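Local coordinates for flavodoxin (Methanosarcina acetivorans C2A, PDB 5WID), which probably carries electrons between redox partners on a bound flavin mononucleotide, as flavodoxins do, at residues P79-S93 and M107-H120. Residues are numbered along the deposited sequence; the frame is centred on the assembly and turned at random.
With FMN (flavin mononucleotide), chain D.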
ATOM      1  N   PRO A  79      10.314  -6.161  -8.210  1.00 18.32           N
ATOM      2  CA  PRO A  79       8.856  -6.325  -8.210  1.00 17.97           C
ATOM      3  C   PRO A  79       8.206  -6.376  -9.586  1.00 18.20           C
ATOM      4  O   PRO A  79       6.975  -6.298  -9.658  1.00 16.05           O
ATOM      5  CB  PRO A  79       8.400  -5.066  -7.453  1.00 17.17           C
ATOM      6  CG  PRO A  79       9.383  -4.025  -7.933  1.00 20.50           C
ATOM      7  CD  PRO A  79      10.698  -4.738  -8.168  1.00 20.76           C
ATOM      8  N   GLN A  80       8.980  -6.505 -10.664  1.00 18.90           N
ATOM      9  CA  GLN A  80       8.400  -6.536 -11.999  1.00 17.03           C
ATOM     10  C   GLN A  80       7.353  -7.636 -12.101  1.00 20.87           C
ATOM     11  O   GLN A  80       7.592  -8.775 -11.691  1.00 18.40           O
ATOM     12  CB  GLN A  80       9.500  -6.758 -13.044  1.00 17.67           C
ATOM     13  CG  GLN A  80      10.643  -5.765 -12.920  1.00 26.62           C
ATOM     14  CD  GLN A  80      11.884  -6.346 -12.239  1.00 36.90           C
ATOM     15  OE1 GLN A  80      11.806  -6.958 -11.162  1.00 27.58           O
ATOM     16  NE2 GLN A  80      13.039  -6.151 -12.870  1.00 32.22           N
ATOM     17  N   GLY A  81       6.180  -7.287 -12.642  1.00 17.49           N
ATOM     18  CA  GLY A  81       5.104  -8.240 -12.833  1.00 18.47           C
ATOM     19  C   GLY A  81       4.237  -8.500 -11.615  1.00 19.25           C
ATOM     20  O   GLY A  81       3.242  -9.229 -11.729  1.00 21.07           O
ATOM     21  N   LYS A  82       4.581  -7.945 -10.454  1.00 17.44           N
ATOM     22  CA  LYS A  82       3.811  -8.202  -9.250  1.00 17.33           C
ATOM     23  C   LYS A  82       2.601  -7.277  -9.169  1.00 16.89           C
ATOM     24  O   LYS A  82       2.554  -6.213  -9.789  1.00 19.35           O
ATOM     25  CB  LYS A  82       4.665  -8.009  -7.995  1.00 17.07           C
ATOM     26  CG  LYS A  82       5.743  -9.057  -7.832  1.00 20.06           C
ATOM     27  CD  LYS A  82       6.363  -8.945  -6.442  1.00 19.37           C
ATOM     28  CE  LYS A  82       7.403 -10.028  -6.222  1.00 19.61           C
ATOM     29  NZ  LYS A  82       7.913  -9.991  -4.818  1.00 17.68           N
ATOM     30  N   ILE A  83       1.623  -7.714  -8.376  1.00 14.76           N
ATOM     31  CA  ILE A  83       0.444  -6.908  -8.093  1.00 12.75           C
ATOM     32  C   ILE A  83       0.838  -5.784  -7.148  1.00 15.06           C
ATOM     33  O   ILE A  83       1.442  -6.024  -6.096  1.00 15.60           O
ATOM     34  CB  ILE A  83      -0.655  -7.776  -7.467  1.00 15.49           C
ATOM     35  CG1 ILE A  83      -1.080  -8.894  -8.427  1.00 18.19           C
ATOM     36  CG2 ILE A  83      -1.827  -6.902  -7.011  1.00 14.94           C
ATOM     37  CD1 ILE A  83      -1.629 -10.120  -7.698  1.00 20.21           C
ATOM     38  N   GLY A  84       0.513  -4.554  -7.520  1.00 15.70           N
ATOM     39  CA  GLY A  84       0.719  -3.433  -6.620  1.00 15.41           C
ATOM     40  C   GLY A  84      -0.576  -2.730  -6.261  1.00 14.72           C
ATOM     41  O   GLY A  84      -1.574  -2.857  -6.977  1.00 15.34           O
ATOM     42  N   ALA A  85      -0.572  -1.991  -5.150  1.00 11.81           N
ATOM     43  CA  ALA A  85      -1.698  -1.142  -4.773  1.00 11.93           C
ATOM     44  C   ALA A  85      -1.145   0.067  -4.034  1.00 14.20           C
ATOM     45  O   ALA A  85      -0.114  -0.019  -3.365  1.00 14.27           O
ATOM     46  CB  ALA A  85      -2.720  -1.891  -3.902  1.00 12.58           C
ATOM     47  N   ALA A  86      -1.840   1.199  -4.147  1.00 10.70           N
ATOM     48  CA  ALA A  86      -1.350   2.455  -3.595  1.00 10.66           C
ATOM     49  C   ALA A  86      -2.457   3.118  -2.790  1.00 13.83           C
ATOM     50  O   ALA A  86      -3.618   3.109  -3.215  1.00 12.70           O
ATOM     51  CB  ALA A  86      -0.870   3.396  -4.726  1.00 11.44           C
ATOM     52  N   PHE A  87      -2.102   3.709  -1.639  1.00 10.67           N
ATOM     53  CA  PHE A  87      -3.118   4.311  -0.782  1.00 10.37           C
ATOM     54  C   PHE A  87      -2.499   5.376   0.115  1.00  9.86           C
ATOM     55  O   PHE A  87      -1.277   5.526   0.191  1.00 11.24           O
ATOM     56  CB  PHE A  87      -3.847   3.256   0.072  1.00 12.64           C
ATOM     57  CG  PHE A  87      -2.965   2.575   1.103  1.00 11.95           C
ATOM     58  CD1 PHE A  87      -2.138   1.529   0.734  1.00 11.84           C
ATOM     59  CD2 PHE A  87      -3.008   2.958   2.443  1.00  9.83           C
ATOM     60  CE1 PHE A  87      -1.320   0.881   1.670  1.00 12.10           C
ATOM     61  CE2 PHE A  87      -2.210   2.325   3.395  1.00 10.60           C
ATOM     62  CZ  PHE A  87      -1.360   1.284   3.013  1.00 13.55           C
ATOM     63  N   GLY A  88      -3.370   6.117   0.809  1.00 10.79           N
ATOM     64  CA  GLY A  88      -2.887   7.051   1.820  1.00 10.43           C
ATOM     65  C   GLY A  88      -3.932   8.034   2.310  1.00 12.98           C
ATOM     66  O   GLY A  88      -4.957   8.232   1.658  1.00 13.00           O
ATOM     67  N   SER A  89      -3.677   8.674   3.446  1.00  9.58           N
ATOM     68  CA  SER A  89      -4.548   9.716   3.976  1.00 10.90           C
ATOM     69  C   SER A  89      -3.964  11.079   3.626  1.00 14.61           C
ATOM     70  O   SER A  89      -2.752  11.223   3.461  1.00 13.52           O
ATOM     71  CB  SER A  89      -4.695   9.568   5.494  1.00 12.73           C
ATOM     72  OG  SER A  89      -5.484  10.596   6.066  1.00 13.60           O
ATOM     73  N   TYR A  90      -4.827  12.081   3.498  1.00 14.15           N
ATOM     74  CA  TYR A  90      -4.361  13.396   3.075  1.00 14.43           C
ATOM     75  C   TYR A  90      -5.293  14.470   3.610  1.00 16.46           C
ATOM     76  O   TYR A  90      -6.376  14.180   4.115  1.00 15.24           O
ATOM     77  CB  TYR A  90      -4.250  13.479   1.547  1.00 12.17           C
ATOM     78  CG  TYR A  90      -5.578  13.555   0.810  1.00 11.14           C
ATOM     79  CD1 TYR A  90      -6.423  12.446   0.725  1.00 14.39           C
ATOM     80  CD2 TYR A  90      -5.980  14.738   0.194  1.00 14.19           C
ATOM     81  CE1 TYR A  90      -7.632  12.520   0.040  1.00 14.51           C
ATOM     82  CE2 TYR A  90      -7.178  14.815  -0.513  1.00 18.10           C
ATOM     83  CZ  TYR A  90      -8.001  13.712  -0.575  1.00 17.74           C
ATOM     84  OH  TYR A  90      -9.198  13.794  -1.259  1.00 17.94           O
ATOM     85  N   GLY A  91      -4.865  15.731   3.470  1.00 13.02           N
ATOM     86  CA  GLY A  91      -5.636  16.845   3.983  1.00 15.62           C
ATOM     87  C   GLY A  91      -6.323  17.722   2.956  1.00 16.81           C
ATOM     88  O   GLY A  91      -7.355  18.323   3.271  1.00 17.36           O
ATOM     89  N   TRP A  92      -5.765  17.860   1.750  1.00 15.66           N
ATOM     90  CA  TRP A  92      -6.477  18.639   0.738  1.00 19.22           C
ATOM     91  C   TRP A  92      -6.019  18.365  -0.688  1.00 21.54           C
ATOM     92  O   TRP A  92      -6.853  18.342  -1.598  1.00 26.46           O
ATOM     93  CB  TRP A  92      -6.386  20.148   1.028  1.00 18.90           C
ATOM     94  CG  TRP A  92      -5.048  20.806   0.859  1.00 19.13           C
ATOM     95  CD1 TRP A  92      -4.613  21.521  -0.228  1.00 22.16           C
ATOM     96  CD2 TRP A  92      -3.995  20.867   1.826  1.00 19.65           C
ATOM     97  NE1 TRP A  92      -3.343  22.003  -0.001  1.00 23.81           N
ATOM     98  CE2 TRP A  92      -2.943  21.621   1.252  1.00 22.77           C
ATOM     99  CE3 TRP A  92      -3.834  20.361   3.120  1.00 17.72           C
ATOM    100  CZ2 TRP A  92      -1.750  21.868   1.926  1.00 21.68           C
ATOM    101  CZ3 TRP A  92      -2.646  20.611   3.791  1.00 21.81           C
ATOM    102  CH2 TRP A  92      -1.617  21.356   3.190  1.00 19.18           C
ATOM    103  N   SER A  93      -4.718  18.179  -0.910  1.00 20.99           N
ATOM    104  CA  SER A  93      -4.208  18.017  -2.267  1.00 20.87           C
ATOM    105  C   SER A  93      -4.014  16.554  -2.658  1.00 23.07           C
ATOM    106  O   SER A  93      -4.325  16.173  -3.793  1.00 20.21           O
ATOM    107  CB  SER A  93      -2.896  18.802  -2.441  1.00 17.26           C
ATOM    108  OG  SER A  93      -1.829  18.283  -1.661  1.00 19.34           O
ATOM    109  N   MET A 107       8.237   0.844 -12.220  1.00 19.30           N
ATOM    110  CA  MET A 107       8.975  -0.318 -11.741  1.00 24.36           C
ATOM    111  C   MET A 107       8.542  -1.626 -12.381  1.00 22.74           C
ATOM    112  O   MET A 107       9.120  -2.670 -12.056  1.00 23.48           O
ATOM    113  CB  MET A 107       8.769  -0.458 -10.237  1.00 29.62           C
ATOM    114  CG  MET A 107       9.955  -0.245  -9.408  1.00 39.16           C
ATOM    115  SD  MET A 107       9.324  -0.317  -7.730  1.00 24.36           S
ATOM    116  CE  MET A 107       9.411   1.419  -7.321  1.00 20.58           C
ATOM    117  N   GLY A 108       7.513  -1.619 -13.221  1.00 20.57           N
ATOM    118  CA  GLY A 108       7.017  -2.846 -13.810  1.00 22.03           C
ATOM    119  C   GLY A 108       5.916  -3.544 -13.042  1.00 18.56           C
ATOM    120  O   GLY A 108       5.545  -4.667 -13.411  1.00 18.31           O
ATOM    121  N   MET A 109       5.378  -2.928 -11.993  1.00 18.54           N
ATOM    122  CA  MET A 109       4.257  -3.533 -11.287  1.00 17.20           C
ATOM    123  C   MET A 109       2.950  -3.236 -12.013  1.00 21.16           C
ATOM    124  O   MET A 109       2.824  -2.230 -12.719  1.00 22.65           O
ATOM    125  CB  MET A 109       4.170  -3.010  -9.849  1.00 17.52           C
ATOM    126  CG  MET A 109       5.420  -3.259  -9.027  1.00 16.66           C
ATOM    127  SD  MET A 109       5.250  -2.737  -7.311  1.00 18.23           S
ATOM    128  CE  MET A 109       4.225  -4.058  -6.653  1.00 17.41           C
ATOM    129  N   THR A 110       1.977  -4.131 -11.843  1.00 15.28           N
ATOM    130  CA  THR A 110       0.615  -3.900 -12.310  1.00 21.10           C
ATOM    131  C   THR A 110      -0.189  -3.400 -11.122  1.00 23.26           C
ATOM    132  O   THR A 110      -0.499  -4.172 -10.206  1.00 16.25           O
ATOM    133  CB  THR A 110      -0.012  -5.160 -12.895  1.00 26.65           C
ATOM    134  OG1 THR A 110       0.791  -5.622 -13.983  1.00 29.88           O
ATOM    135  CG2 THR A 110      -1.425  -4.861 -13.396  1.00 23.65           C
ATOM    136  N   VAL A 111      -0.518  -2.112 -11.147  1.00 18.59           N
ATOM    137  CA  VAL A 111      -1.169  -1.443 -10.030  1.00 17.00           C
ATOM    138  C   VAL A 111      -2.673  -1.627 -10.163  1.00 17.51           C
ATOM    139  O   VAL A 111      -3.271  -1.279 -11.187  1.00 19.95           O
ATOM    140  CB  VAL A 111      -0.800   0.047  -9.980  1.00 17.15           C
ATOM    141  CG1 VAL A 111      -1.605   0.755  -8.882  1.00 15.53           C
ATOM    142  CG2 VAL A 111       0.682   0.202  -9.746  1.00 21.73           C
ATOM    143  N   MET A 112      -3.283  -2.171  -9.126  1.00 15.55           N
ATOM    144  CA  MET A 112      -4.723  -2.344  -9.122  1.00 22.25           C
ATOM    145  C   MET A 112      -5.449  -1.015  -8.990  1.00 19.80           C
ATOM    146  O   MET A 112      -4.973  -0.079  -8.345  1.00 19.60           O
ATOM    147  CB  MET A 112      -5.131  -3.238  -7.969  1.00 28.34           C
ATOM    148  CG  MET A 112      -4.733  -4.648  -8.172  1.00 35.03           C
ATOM    149  SD  MET A 112      -5.359  -5.584  -6.815  1.00 38.02           S
ATOM    150  CE  MET A 112      -7.051  -5.043  -6.726  1.00 17.69           C
ATOM    151  N   ASP A 113      -6.604  -0.945  -9.614  1.00 13.50           N
ATOM    152  CA  ASP A 113      -7.558   0.080  -9.222  1.00 13.90           C
ATOM    153  C   ASP A 113      -8.398  -0.446  -8.063  1.00 14.49           C
ATOM    154  O   ASP A 113      -8.689  -1.648  -7.994  1.00 17.49           O
ATOM    155  CB  ASP A 113      -8.488   0.435 -10.383  1.00 15.51           C
ATOM    156  CG  ASP A 113      -7.765   1.027 -11.573  1.00 20.42           C
ATOM    157  OD1 ASP A 113      -6.994   1.989 -11.402  1.00 19.14           O
ATOM    158  OD2 ASP A 113      -8.004   0.540 -12.696  1.00 22.05           O
ATOM    159  N   PRO A 114      -8.830   0.414  -7.135  1.00 14.50           N
ATOM    160  CA  PRO A 114      -8.570   1.854  -7.110  1.00 12.38           C
ATOM    161  C   PRO A 114      -7.302   2.216  -6.353  1.00 14.28           C
ATOM    162  O   PRO A 114      -6.985   1.567  -5.351  1.00 13.33           O
ATOM    163  CB  PRO A 114      -9.784   2.405  -6.363  1.00 14.37           C
ATOM    164  CG  PRO A 114     -10.077   1.327  -5.358  1.00 14.65           C
ATOM    165  CD  PRO A 114      -9.784   0.016  -6.080  1.00 15.91           C
ATOM    166  N   VAL A 115      -6.596   3.237  -6.833  1.00 13.42           N
ATOM    167  CA  VAL A 115      -5.681   3.983  -5.973  1.00 11.12           C
ATOM    168  C   VAL A 115      -6.539   4.717  -4.951  1.00 12.69           C
ATOM    169  O   VAL A 115      -7.444   5.472  -5.320  1.00 16.78           O
ATOM    170  CB  VAL A 115      -4.831   4.949  -6.808  1.00 12.28           C
ATOM    171  CG1 VAL A 115      -4.002   5.894  -5.920  1.00 14.42           C
ATOM    172  CG2 VAL A 115      -3.943   4.168  -7.778  1.00 11.96           C
ATOM    173  N   LEU A 116      -6.291   4.475  -3.662  1.00 12.28           N
ATOM    174  CA  LEU A 116      -7.246   4.833  -2.615  1.00 12.93           C
ATOM    175  C   LEU A 116      -6.676   5.918  -1.709  1.00 14.26           C
ATOM    176  O   LEU A 116      -5.749   5.661  -0.944  1.00 13.35           O
ATOM    177  CB  LEU A 116      -7.620   3.599  -1.790  1.00 13.23           C
ATOM    178  CG  LEU A 116      -8.647   3.839  -0.675  1.00 15.11           C
ATOM    179  CD1 LEU A 116      -9.947   4.448  -1.216  1.00 16.18           C
ATOM    180  CD2 LEU A 116      -8.928   2.527   0.064  1.00 14.64           C
ATOM    181  N   ARG A 117      -7.249   7.119  -1.757  1.00 12.26           N
ATOM    182  CA  ARG A 117      -6.875   8.159  -0.809  1.00 11.47           C
ATOM    183  C   ARG A 117      -8.107   8.588  -0.019  1.00 13.78           C
ATOM    184  O   ARG A 117      -9.232   8.565  -0.527  1.00 15.74           O
ATOM    185  CB  ARG A 117      -6.224   9.365  -1.511  1.00 14.68           C
ATOM    186  CG  ARG A 117      -7.082   9.995  -2.553  1.00 14.54           C
ATOM    187  CD  ARG A 117      -6.374  11.163  -3.246  1.00 14.97           C
ATOM    188  NE  ARG A 117      -7.261  11.756  -4.238  1.00 16.66           N
ATOM    189  CZ  ARG A 117      -6.869  12.586  -5.190  1.00 16.66           C
ATOM    190  NH1 ARG A 117      -5.584  12.941  -5.287  1.00 15.44           N
ATOM    191  NH2 ARG A 117      -7.759  13.060  -6.051  1.00 19.50           N
ATOM    192  N   ILE A 118      -7.891   8.953   1.241  1.00 12.26           N
ATOM    193  CA  ILE A 118      -8.974   9.254   2.173  1.00 15.18           C
ATOM    194  C   ILE A 118      -8.623  10.512   2.953  1.00 14.31           C
ATOM    195  O   ILE A 118      -7.555  10.583   3.567  1.00 13.46           O
ATOM    196  CB  ILE A 118      -9.218   8.092   3.155  1.00 14.63           C
ATOM    197  CG1 ILE A 118      -9.689   6.841   2.403  1.00 17.13           C
ATOM    198  CG2 ILE A 118     -10.277   8.487   4.199  1.00 15.25           C
ATOM    199  CD1 ILE A 118     -11.115   6.950   1.931  1.00 19.96           C
ATOM    200  N   LEU A 119      -9.542  11.477   2.979  1.00 13.68           N
ATOM    201  CA  LEU A 119      -9.318  12.714   3.719  1.00 13.72           C
ATOM    202  C   LEU A 119      -9.307  12.487   5.228  1.00 17.89           C
ATOM    203  O   LEU A 119     -10.206  11.846   5.780  1.00 18.49           O
ATOM    204  CB  LEU A 119     -10.405  13.735   3.364  1.00 14.95           C
ATOM    205  CG  LEU A 119     -10.224  14.483   2.052  1.00 15.41           C
ATOM    206  CD1 LEU A 119     -11.562  15.064   1.626  1.00 17.43           C
ATOM    207  CD2 LEU A 119      -9.181  15.585   2.226  1.00 15.36           C
ATOM    208  N   HIS A 120      -8.286  13.023   5.891  1.00 17.55           N
ATOM    209  CA  HIS A 120      -8.203  13.152   7.362  1.00 18.82           C
ATOM    210  C   HIS A 120      -8.347  11.768   8.008  1.00 16.87           C
ATOM    211  O   HIS A 120      -7.816  10.770   7.496  1.00 15.62           O
ATOM    212  CB  HIS A 120      -9.222  14.169   7.841  1.00 20.82           C
ATOM    213  CG  HIS A 120      -9.176  15.468   7.106  1.00 22.21           C
ATOM    214  ND1 HIS A 120      -8.032  16.231   7.019  1.00 24.87           N
ATOM    215  CD2 HIS A 120     -10.133  16.141   6.425  1.00 25.24           C
ATOM    216  CE1 HIS A 120      -8.289  17.324   6.320  1.00 27.17           C
ATOM    217  NE2 HIS A 120      -9.554  17.291   5.944  1.00 26.34           N
TER
HETATM  218  N1  FMN D 201      -2.234  17.062   2.992  1.00 13.75           N
HETATM  219  C2  FMN D 201      -2.289  17.252   1.632  1.00 15.95           C
HETATM  220  O2  FMN D 201      -3.223  16.767   0.987  1.00 16.05           O
HETATM  221  N3  FMN D 201      -1.304  17.984   0.990  1.00 14.08           N
HETATM  222  C4  FMN D 201      -0.252  18.517   1.688  1.00 17.24           C
HETATM  223  O4  FMN D 201       0.613  19.155   1.068  1.00 17.25           O
HETATM  224  C4A FMN D 201      -0.202  18.334   3.072  1.00 16.20           C
HETATM  225  N5  FMN D 201       0.828  18.871   3.817  1.00 16.17           N
HETATM  226  C5A FMN D 201       0.864  18.684   5.186  1.00 17.18           C
HETATM  227  C6  FMN D 201       1.912  19.245   5.914  1.00 16.66           C
HETATM  228  C7  FMN D 201       1.967  19.066   7.288  1.00 16.21           C
HETATM  229  C7M FMN D 201       3.111  19.679   8.053  1.00 18.47           C
HETATM  230  C8  FMN D 201       0.972  18.342   7.941  1.00 17.90           C
HETATM  231  C8M FMN D 201       1.021  18.148   9.431  1.00 17.07           C
HETATM  232  C9  FMN D 201      -0.083  17.781   7.213  1.00 13.32           C
HETATM  233  C9A FMN D 201      -0.132  17.957   5.834  1.00 14.21           C
HETATM  234  N10 FMN D 201      -1.164  17.406   5.092  1.00 14.92           N
HETATM  235  C10 FMN D 201      -1.202  17.603   3.723  1.00 15.34           C
HETATM  236  C1' FMN D 201      -2.260  16.639   5.758  1.00 16.51           C
HETATM  237  C2' FMN D 201      -1.919  15.178   6.044  1.00 11.75           C
HETATM  238  O2' FMN D 201      -1.654  14.438   4.865  1.00 13.08           O
HETATM  239  C3' FMN D 201      -3.136  14.585   6.747  1.00 11.32           C
HETATM  240  O3' FMN D 201      -3.246  15.166   8.034  1.00 12.38           O
HETATM  241  C4' FMN D 201      -3.115  13.057   6.857  1.00 13.13           C
HETATM  242  O4' FMN D 201      -4.364  12.657   7.389  1.00 14.70           O
HETATM  243  C5' FMN D 201      -1.979  12.521   7.731  1.00 12.25           C
HETATM  244  O5' FMN D 201      -2.028  11.105   7.660  1.00 12.52           O
HETATM  245  P   FMN D 201      -1.022  10.213   8.538  1.00 12.39           P
HETATM  246  O1P FMN D 201      -1.072   8.820   7.960  1.00 12.24           O
HETATM  247  O2P FMN D 201       0.372  10.790   8.398  1.00 12.60           O
HETATM  248  O3P FMN D 201      -1.491  10.239   9.966  1.00 13.89           O
HETATM  249  O   HOH W   1      -4.223   0.708  -5.716  1.00 14.41           O
HETATM  250  O   HOH W   2      -4.037  15.462  -6.405  1.00 24.38           O
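The phenol ring of Y90 lies between two side chains of strand 110-119, which take opposite faces. CD2 of L119 sits over one, 3.7 Å from the ring centroid and displaced toward the rim, while the aliphatic part of R117 crosses the other, with R117 CD 4.2 Å from the centroid. CG of Y90 stands between its own N and carbonyl carbon (chi1 73°), which swings the ring across to these neighbours. R117 carries its guanidinium over the rim of the ring, the two planes 36° apart, too far for more than a weak cation-pi attraction; NH1 bonds G94 O and, through a water, S93 O. Without this ring, as with an alanine at Y90, the L119 methyl and the R117 methylenes would probably lose the surface they pack on, and the arginine chain would be freer to move. S89 turns its OG away from its own N (chi1 177°), and there it donates to H120 O at 2.7 Å and accepts from the ribityl hydroxyl FMN O4', tying both strand ends to the cofactor. Just beyond, the N atoms of W92 and S93 bond FMN O2, the W92 N bond being 2.9 Å and nearly straight; G91 N is shared between FMN N1 and O2, and the W92 indole lies flat over the flavin. The strands run parallel, but the register slips by two residues between G84 and F87, where residues 112-115 loop out of the pairing, with a cis peptide before P114; a water bonded to A86 N, M112 O and P114 O bridges the interruption. At the far end P79 CB packs on M109 CG at 3.8 Å, and G108 closes helix 96-106 with a Schellman motif. This is a beta-alpha-beta crossover of the flavodoxin fold, whose strands end at the flavin-binding loops.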